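Local coordinates for protein 2-hydroxyisobutanoyl-CoA mutase large subunit (Aquincola tertiaricarbonis, PDB 4R3U) that isomerises 2-hydroxyisobutyryl-CoA and (S)-3-hydroxybutyryl-CoA together with its small cobalamin-binding partner subunit, at residues G103-N111 and T501-T509; T509-D517 and K548-I556. All coordinates share one frame; numbering follows the deposited sequence.

Contact 1 (G103-N111 and T501-T509); sequences GFGTGEDTN and TAERQISRT. With 5AD (5'-deoxyadenosine), chain G.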
loop_
_atom_site.group_PDB
_atom_site.type_symbol
_atom_site.label_atom_id
_atom_site.label_comp_id
_atom_site.label_asym_id
_atom_site.label_seq_id
_atom_site.Cartn_x
_atom_site.Cartn_y
_atom_site.Cartn_z
ATOM N N GLY A 103 -4.217 1.079 24.765
ATOM C CA GLY A 103 -5.033 0.720 25.909
ATOM C C GLY A 103 -4.791 -0.684 26.392
ATOM O O GLY A 103 -5.000 -1.640 25.650
ATOM N N PHE A 104 -4.330 -0.809 27.640
ATOM C CA PHE A 104 -4.077 -2.057 28.369
ATOM C C PHE A 104 -3.615 -1.747 29.780
ATOM O O PHE A 104 -3.029 -0.688 30.027
ATOM C CB PHE A 104 -3.088 -3.000 27.657
ATOM C CG PHE A 104 -1.718 -2.432 27.375
ATOM C CD1 PHE A 104 -1.449 -1.791 26.170
ATOM C CD2 PHE A 104 -0.680 -2.586 28.289
ATOM C CE1 PHE A 104 -0.188 -1.259 25.916
ATOM C CE2 PHE A 104 0.588 -2.084 28.019
ATOM C CZ PHE A 104 0.825 -1.419 26.839
ATOM N N GLY A 105 -3.888 -2.679 30.676
ATOM C CA GLY A 105 -3.504 -2.619 32.075
ATOM C C GLY A 105 -4.052 -1.410 32.782
ATOM O O GLY A 105 -5.221 -1.047 32.599
ATOM N N THR A 106 -3.192 -0.777 33.587
ATOM C CA THR A 106 -3.510 0.431 34.352
ATOM C C THR A 106 -3.068 1.677 33.559
ATOM O O THR A 106 -2.419 1.545 32.513
ATOM C CB THR A 106 -2.899 0.349 35.775
ATOM O OG1 THR A 106 -1.476 0.446 35.730
ATOM C CG2 THR A 106 -3.356 -0.884 36.580
ATOM N N GLY A 107 -3.424 2.860 34.062
ATOM C CA GLY A 107 -3.073 4.146 33.474
ATOM C C GLY A 107 -1.612 4.249 33.096
ATOM O O GLY A 107 -1.290 4.614 31.957
ATOM N N GLU A 108 -0.723 3.848 34.039
ATOM C CA GLU A 108 0.748 3.805 33.913
ATOM C C GLU A 108 1.199 2.990 32.730
ATOM O O GLU A 108 2.131 3.397 32.039
ATOM C CB GLU A 108 1.378 3.195 35.171
ATOM C CG GLU A 108 1.151 4.003 36.431
ATOM C CD GLU A 108 0.007 3.519 37.295
ATOM O OE1 GLU A 108 -0.966 2.962 36.742
ATOM O OE2 GLU A 108 0.096 3.678 38.533
ATOM N N ASP A 109 0.547 1.826 32.496
ATOM C CA ASP A 109 0.852 0.925 31.398
ATOM C C ASP A 109 0.587 1.580 30.025
ATOM O O ASP A 109 1.485 1.621 29.173
ATOM C CB ASP A 109 0.118 -0.425 31.574
ATOM C CG ASP A 109 0.457 -1.144 32.875
ATOM O OD1 ASP A 109 1.633 -1.072 33.307
ATOM O OD2 ASP A 109 -0.450 -1.782 33.458
ATOM N N THR A 110 -0.625 2.121 29.838
ATOM C CA THR A 110 -1.061 2.826 28.615
ATOM C C THR A 110 -0.276 4.139 28.432
ATOM O O THR A 110 -0.006 4.521 27.294
ATOM C CB THR A 110 -2.604 3.006 28.629
ATOM O OG1 THR A 110 -3.186 1.712 28.723
ATOM C CG2 THR A 110 -3.130 3.675 27.382
ATOM N N ASN A 111 0.105 4.814 29.546
ATOM C CA ASN A 111 0.910 6.042 29.503
ATOM C C ASN A 111 2.285 5.777 28.853
ATOM O O ASN A 111 2.758 6.609 28.085
ATOM C CB ASN A 111 1.093 6.621 30.912
ATOM C CG ASN A 111 1.947 7.850 30.973
ATOM O OD1 ASN A 111 3.121 7.784 31.332
ATOM N ND2 ASN A 111 1.380 8.997 30.616
ATOM N N THR A 501 -2.355 -6.749 36.998
ATOM C CA THR A 501 -3.244 -5.630 36.631
ATOM C C THR A 501 -4.418 -5.525 37.608
ATOM O O THR A 501 -4.572 -4.460 38.219
ATOM C CB THR A 501 -3.754 -5.770 35.172
ATOM O OG1 THR A 501 -2.650 -5.803 34.257
ATOM C CG2 THR A 501 -4.752 -4.686 34.791
ATOM N N ALA A 502 -5.230 -6.618 37.781
ATOM C CA ALA A 502 -6.383 -6.557 38.698
ATOM C C ALA A 502 -5.983 -6.123 40.120
ATOM O O ALA A 502 -6.472 -5.086 40.576
ATOM C CB ALA A 502 -7.161 -7.865 38.713
ATOM N N GLU A 503 -5.010 -6.832 40.758
ATOM C CA GLU A 503 -4.492 -6.519 42.087
ATOM C C GLU A 503 -4.066 -5.037 42.200
ATOM O O GLU A 503 -4.501 -4.344 43.122
ATOM C CB GLU A 503 -3.318 -7.471 42.413
ATOM C CG GLU A 503 -2.719 -7.334 43.812
ATOM C CD GLU A 503 -1.453 -6.491 43.891
ATOM O OE1 GLU A 503 -0.555 -6.677 43.035
ATOM O OE2 GLU A 503 -1.357 -5.647 44.817
ATOM N N ARG A 504 -3.254 -4.558 41.222
ATOM C CA ARG A 504 -2.719 -3.197 41.151
ATOM C C ARG A 504 -3.824 -2.123 41.048
ATOM O O ARG A 504 -3.789 -1.116 41.757
ATOM C CB ARG A 504 -1.729 -3.081 39.991
ATOM C CG ARG A 504 -0.357 -3.694 40.278
ATOM C CD ARG A 504 0.720 -3.261 39.260
ATOM N NE ARG A 504 0.529 -3.849 37.933
ATOM C CZ ARG A 504 0.051 -3.218 36.861
ATOM N NH1 ARG A 504 -0.235 -1.927 36.917
ATOM N NH2 ARG A 504 -0.116 -3.871 35.714
ATOM N N GLN A 505 -4.807 -2.373 40.178
ATOM C CA GLN A 505 -5.942 -1.499 39.906
ATOM C C GLN A 505 -6.904 -1.396 41.091
ATOM O O GLN A 505 -7.233 -0.268 41.469
ATOM C CB GLN A 505 -6.645 -1.937 38.605
ATOM C CG GLN A 505 -7.832 -1.099 38.180
ATOM C CD GLN A 505 -7.537 0.331 37.825
ATOM O OE1 GLN A 505 -6.457 0.684 37.327
ATOM N NE2 GLN A 505 -8.541 1.167 38.019
ATOM N N ILE A 506 -7.312 -2.535 41.703
ATOM C CA ILE A 506 -8.218 -2.552 42.873
ATOM C C ILE A 506 -7.593 -1.784 44.050
ATOM O O ILE A 506 -8.276 -0.982 44.698
ATOM C CB ILE A 506 -8.659 -3.976 43.307
ATOM C CG1 ILE A 506 -8.876 -4.985 42.135
ATOM C CG2 ILE A 506 -9.828 -3.969 44.300
ATOM C CD1 ILE A 506 -9.955 -4.799 41.221
ATOM N N SER A 507 -6.279 -1.993 44.279
ATOM C CA SER A 507 -5.489 -1.340 45.323
ATOM C C SER A 507 -5.728 0.160 45.324
ATOM O O SER A 507 -6.009 0.719 46.388
ATOM C CB SER A 507 -4.006 -1.621 45.115
ATOM O OG SER A 507 -3.718 -2.991 45.326
ATOM N N ARG A 508 -5.637 0.804 44.125
ATOM C CA ARG A 508 -5.852 2.238 43.931
ATOM C C ARG A 508 -7.306 2.641 44.120
ATOM O O ARG A 508 -7.558 3.645 44.789
ATOM C CB ARG A 508 -5.342 2.691 42.560
ATOM C CG ARG A 508 -5.509 4.192 42.289
ATOM C CD ARG A 508 -4.395 4.746 41.451
ATOM N NE ARG A 508 -4.412 4.143 40.123
ATOM C CZ ARG A 508 -3.352 4.020 39.344
ATOM N NH1 ARG A 508 -3.456 3.417 38.165
ATOM N NH2 ARG A 508 -2.173 4.466 39.745
ATOM N N THR A 509 -8.253 1.878 43.535
ATOM C CA THR A 509 -9.696 2.136 43.646
ATOM C C THR A 509 -10.126 2.106 45.113
ATOM O O THR A 509 -10.827 3.026 45.550
ATOM C CB THR A 509 -10.512 1.230 42.685
ATOM O OG1 THR A 509 -10.131 1.555 41.354
ATOM C CG2 THR A 509 -12.012 1.454 42.791
HETATM N N1 5AD G . -4.640 -1.174 21.676
HETATM C C2 5AD G . -4.611 -0.908 20.308
HETATM N N3 5AD G . -5.740 -1.245 19.519
HETATM C C4 5AD G . -6.845 -1.732 20.123
HETATM N N9 5AD G . -8.029 -2.132 19.651
HETATM C C8 5AD G . -8.796 -2.444 20.699
HETATM N N7 5AD G . -8.089 -2.332 21.811
HETATM C C5 5AD G . -6.881 -1.871 21.466
HETATM C C6 5AD G . -5.801 -1.584 22.210
HETATM N N6 5AD G . -5.925 -1.821 23.505
HETATM C "C1'" 5AD G . -8.634 -1.961 18.319
HETATM C "C2'" 5AD G . -8.049 -2.772 17.217
HETATM C "C3'" 5AD G . -9.265 -3.019 16.341
HETATM C "C4'" 5AD G . -10.447 -2.351 17.045
HETATM C "C5'" 5AD G . -11.661 -3.270 16.999
HETATM O "O4'" 5AD G . -10.021 -2.330 18.384
HETATM O "O2'" 5AD G . -7.120 -1.957 16.489
HETATM O "O3'" 5AD G . -9.034 -2.449 15.039
HETATM O O HOH W 1 -5.601 2.626 35.995
HETATM O O HOH W 2 0.142 0.347 39.268
#
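Thr-106 lays its CG2 methyl across the end of Arg-504, 3.3 Å from NH1, and past Gln-505, whose OE1 approaches to 3.6 Å. The threonine sits in the loop that joins strand 97-102 of the TIM barrel to helix 107-119, and helix 501-509 packs against this turn. OG1, set between the backbone N and the carbonyl carbon (chi1 70°), faces the arginine and accepts an N-H from NH1 (2.9 Å), bent at 135° but lying in the guanidinium plane. The same hydroxyl donates to Glu-108 OE1, reaching it from the face opposite to that used by Arg-508. Arg-508 grips this carboxylate end-on, NH1 to OE1 and NH2 to OE2 (2.7 Å), with the two planes only 24° apart; its NE goes on to Asp-160, which also bonds to Gln-505 NE2. Asp-109 is turned very differently: its OD2 offers the syn lone pair to Arg-504 NH2 at 3.1 Å while taking the backbone N of Thr-106 on the anti side. Arg-504 NH2 is shared with Asp-498. Gly-105 has positive phi, and a CB there would run into Asp-109 OD2; Thr-501 CG2 packs on its CA instead, 3.6 Å away. A water accepts from Gly-107 N at 2.9 Å and from Arg-508 NH1, and donates to Gln-505 OE1.

Contact 2 (T509-D517 and K548-I556); sequences TRRVRAERD and KAGATMGDI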
loop_
_atom_site.group_PDB
_atom_site.type_symbol
_atom_site.label_atom_id
_atom_site.label_comp_id
_atom_site.label_asym_id
_atom_site.label_seq_id
_atom_site.Cartn_x
_atom_site.Cartn_y
_atom_site.Cartn_z
ATOM N N THR A 509 -8.253 1.878 43.535
ATOM C CA THR A 509 -9.696 2.136 43.646
ATOM C C THR A 509 -10.126 2.106 45.113
ATOM O O THR A 509 -10.827 3.026 45.550
ATOM C CB THR A 509 -10.512 1.230 42.685
ATOM O OG1 THR A 509 -10.131 1.555 41.354
ATOM C CG2 THR A 509 -12.012 1.454 42.791
ATOM N N ARG A 510 -9.648 1.079 45.883
ATOM C CA ARG A 510 -9.937 0.886 47.317
ATOM C C ARG A 510 -9.418 2.060 48.157
ATOM O O ARG A 510 -10.095 2.483 49.111
ATOM C CB ARG A 510 -9.324 -0.433 47.847
ATOM C CG ARG A 510 -10.056 -1.709 47.429
ATOM C CD ARG A 510 -9.531 -2.927 48.177
ATOM N NE ARG A 510 -10.082 -4.175 47.643
ATOM C CZ ARG A 510 -9.625 -5.396 47.933
ATOM N NH1 ARG A 510 -8.575 -5.548 48.735
ATOM N NH2 ARG A 510 -10.198 -6.470 47.400
ATOM N N ARG A 511 -8.211 2.561 47.801
ATOM C CA ARG A 511 -7.503 3.660 48.436
ATOM C C ARG A 511 -8.280 4.960 48.231
ATOM O O ARG A 511 -8.531 5.677 49.205
ATOM C CB ARG A 511 -6.081 3.775 47.847
ATOM C CG ARG A 511 -5.127 4.679 48.624
ATOM C CD ARG A 511 -3.993 5.233 47.772
ATOM N NE ARG A 511 -4.417 5.788 46.477
ATOM C CZ ARG A 511 -4.241 7.050 46.099
ATOM N NH1 ARG A 511 -3.650 7.918 46.912
ATOM N NH2 ARG A 511 -4.654 7.454 44.907
ATOM N N VAL A 512 -8.693 5.246 46.981
ATOM C CA VAL A 512 -9.468 6.440 46.596
ATOM C C VAL A 512 -10.756 6.518 47.430
ATOM O O VAL A 512 -11.045 7.576 48.010
ATOM C CB VAL A 512 -9.718 6.510 45.056
ATOM C CG1 VAL A 512 -10.740 7.591 44.683
ATOM C CG2 VAL A 512 -8.402 6.710 44.290
ATOM N N ARG A 513 -11.493 5.385 47.529
ATOM C CA ARG A 513 -12.710 5.256 48.337
ATOM C C ARG A 513 -12.422 5.458 49.828
ATOM O O ARG A 513 -13.246 6.057 50.524
ATOM C CB ARG A 513 -13.351 3.877 48.143
ATOM C CG ARG A 513 -13.933 3.608 46.781
ATOM C CD ARG A 513 -14.414 2.181 46.759
ATOM N NE ARG A 513 -14.943 1.750 45.462
ATOM C CZ ARG A 513 -14.689 0.566 44.913
ATOM N NH1 ARG A 513 -13.864 -0.288 45.512
ATOM N NH2 ARG A 513 -15.230 0.238 43.748
ATOM N N ALA A 514 -11.274 4.949 50.325
ATOM C CA ALA A 514 -10.885 5.064 51.751
ATOM C C ALA A 514 -10.530 6.516 52.153
ATOM O O ALA A 514 -11.054 7.013 53.145
ATOM C CB ALA A 514 -9.722 4.128 52.057
ATOM N N GLU A 515 -9.682 7.193 51.339
ATOM C CA GLU A 515 -9.172 8.562 51.508
ATOM C C GLU A 515 -10.222 9.665 51.360
ATOM O O GLU A 515 -10.016 10.765 51.889
ATOM C CB GLU A 515 -8.037 8.828 50.495
ATOM C CG GLU A 515 -6.664 8.354 50.945
ATOM C CD GLU A 515 -5.534 8.425 49.928
ATOM O OE1 GLU A 515 -4.377 8.154 50.328
ATOM O OE2 GLU A 515 -5.796 8.718 48.736
ATOM N N ARG A 516 -11.325 9.390 50.646
ATOM C CA ARG A 516 -12.356 10.387 50.379
ATOM C C ARG A 516 -13.304 10.682 51.541
ATOM O O ARG A 516 -13.386 9.909 52.513
ATOM C CB ARG A 516 -13.146 10.025 49.105
ATOM C CG ARG A 516 -14.293 9.049 49.352
ATOM C CD ARG A 516 -14.840 8.506 48.058
ATOM N NE ARG A 516 -15.902 7.542 48.320
ATOM C CZ ARG A 516 -16.445 6.753 47.403
ATOM N NH1 ARG A 516 -16.022 6.792 46.147
ATOM N NH2 ARG A 516 -17.410 5.912 47.736
ATOM N N ASP A 517 -14.026 11.822 51.417
ATOM C CA ASP A 517 -15.066 12.269 52.342
ATOM C C ASP A 517 -16.333 11.542 51.907
ATOM O O ASP A 517 -17.015 11.996 50.984
ATOM C CB ASP A 517 -15.250 13.803 52.270
ATOM C CG ASP A 517 -16.197 14.415 53.290
ATOM O OD1 ASP A 517 -16.855 13.651 54.036
ATOM O OD2 ASP A 517 -16.295 15.653 53.328
ATOM N N LYS A 548 -13.905 14.625 41.293
ATOM C CA LYS A 548 -12.969 15.431 42.083
ATOM C C LYS A 548 -12.992 14.962 43.527
ATOM O O LYS A 548 -11.927 14.798 44.137
ATOM C CB LYS A 548 -13.347 16.925 42.034
ATOM C CG LYS A 548 -12.729 17.677 40.880
ATOM C CD LYS A 548 -13.370 19.026 40.673
ATOM C CE LYS A 548 -12.489 19.953 39.865
ATOM N NZ LYS A 548 -13.079 21.321 39.759
ATOM N N ALA A 549 -14.214 14.735 44.067
ATOM C CA ALA A 549 -14.437 14.343 45.451
ATOM C C ALA A 549 -13.975 12.908 45.798
ATOM O O ALA A 549 -13.921 12.542 46.977
ATOM C CB ALA A 549 -15.898 14.570 45.820
ATOM N N GLY A 550 -13.624 12.138 44.780
ATOM C CA GLY A 550 -13.162 10.763 44.927
ATOM C C GLY A 550 -14.174 9.692 44.552
ATOM O O GLY A 550 -13.972 8.516 44.877
ATOM N N ALA A 551 -15.268 10.083 43.850
ATOM C CA ALA A 551 -16.282 9.131 43.390
ATOM C C ALA A 551 -15.698 8.285 42.265
ATOM O O ALA A 551 -14.897 8.766 41.443
ATOM C CB ALA A 551 -17.513 9.870 42.877
ATOM N N THR A 552 -16.097 7.016 42.236
ATOM C CA THR A 552 -15.681 6.094 41.185
ATOM C C THR A 552 -16.762 6.107 40.121
ATOM O O THR A 552 -17.859 6.615 40.370
ATOM C CB THR A 552 -15.408 4.689 41.736
ATOM O OG1 THR A 552 -16.642 4.105 42.152
ATOM C CG2 THR A 552 -14.395 4.678 42.872
ATOM N N MET A 553 -16.458 5.558 38.933
ATOM C CA MET A 553 -17.415 5.456 37.841
ATOM C C MET A 553 -18.631 4.614 38.295
ATOM O O MET A 553 -19.773 4.999 38.044
ATOM C CB MET A 553 -16.734 4.811 36.624
ATOM C CG MET A 553 -17.678 4.576 35.476
ATOM S SD MET A 553 -16.958 3.564 34.219
ATOM C CE MET A 553 -15.982 4.729 33.392
ATOM N N GLY A 554 -18.340 3.490 38.964
ATOM C CA GLY A 554 -19.312 2.574 39.548
ATOM C C GLY A 554 -20.253 3.249 40.519
ATOM O O GLY A 554 -21.454 2.993 40.469
ATOM N N ASP A 555 -19.729 4.145 41.382
ATOM C CA ASP A 555 -20.558 4.903 42.350
ATOM C C ASP A 555 -21.647 5.688 41.598
ATOM O O ASP A 555 -22.831 5.574 41.930
ATOM C CB ASP A 555 -19.709 5.907 43.168
ATOM C CG ASP A 555 -18.704 5.355 44.161
ATOM O OD1 ASP A 555 -18.988 4.314 44.783
ATOM O OD2 ASP A 555 -17.667 6.004 44.368
ATOM N N ILE A 556 -21.217 6.443 40.553
ATOM C CA ILE A 556 -22.016 7.291 39.666
ATOM C C ILE A 556 -22.999 6.464 38.844
ATOM O O ILE A 556 -24.203 6.768 38.857
ATOM C CB ILE A 556 -21.113 8.242 38.802
ATOM C CG1 ILE A 556 -20.204 9.137 39.716
ATOM C CG2 ILE A 556 -21.951 9.120 37.867
ATOM C CD1 ILE A 556 -18.974 9.762 39.027
#
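Arg-516 NH1 carries two bonds, a salt bridge to Asp-555 OD2 (2.5 Å) and a hydrogen bond to the carbonyl Gly-550 O (3.0 Å). The carbonyl lies in the guanidinium plane, though the nitrogen stands above the plane of the peptide; the carboxylate is met on its syn side, its plane turned 58° from the guanidinium. CG lies between the backbone N and the carbonyl carbon (chi1 85°), and the extended chain beyond it carries the arginine tip along Gly-550 to Asp-555, while NH2 pairs with Glu-518. Asp-555 OD2 also accepts Thr-552 N at 2.8 Å, while Asp-555 N donates to Thr-552 OG1, which also bonds to Asp-138 OD2. This capping box starts helix 553-564, directly after the Schellman motif in which Gly-550 ends helix 540-549, so Arg-516 bridges the stop of one helix and the start of the next. A leucine here has no guanidinium, and would probably leave Gly-550 O without this donor and the Asp-555 and Glu-518 charges without this partner. Gly-550 itself must lack a CB, which would strike Arg-516 CB. Further out, Val-512 CG1 rests on Gly-550 O at 3.4 Å, and Thr-552 CG2 meets Arg-513 NE and the methyl Thr-509 CG2 (4.0 Å). Thr-509 CG2 also lies over the centre of the Arg-513 guanidinium, whose NH2 shares Asp-138 OD2 and whose NH1 binds Asp-140.

Helix 501-515 serves both contacts in series, the first half in contact 1 and the second in contact 2, with Thr-509 common to both and the contact centres about 16 Å apart. Asp-156 helps link the two contacts: its side chain bonds to Gln-505 and Thr-509, and its backbone to Met-553. Contact 1 is the one nearer the chemistry. Gly-103 O accepts N6 of 5'-deoxyadenosine, though the modelled length is doubtfully short, and Gly-105 lies about 11 Å from both the cobalamin and the side chain of Asp-128, inferred to matter for stereospecificity. Contact 2 lies away from the annotated sites and joins helices on the periphery, its centre about 31 Å from that of the chain.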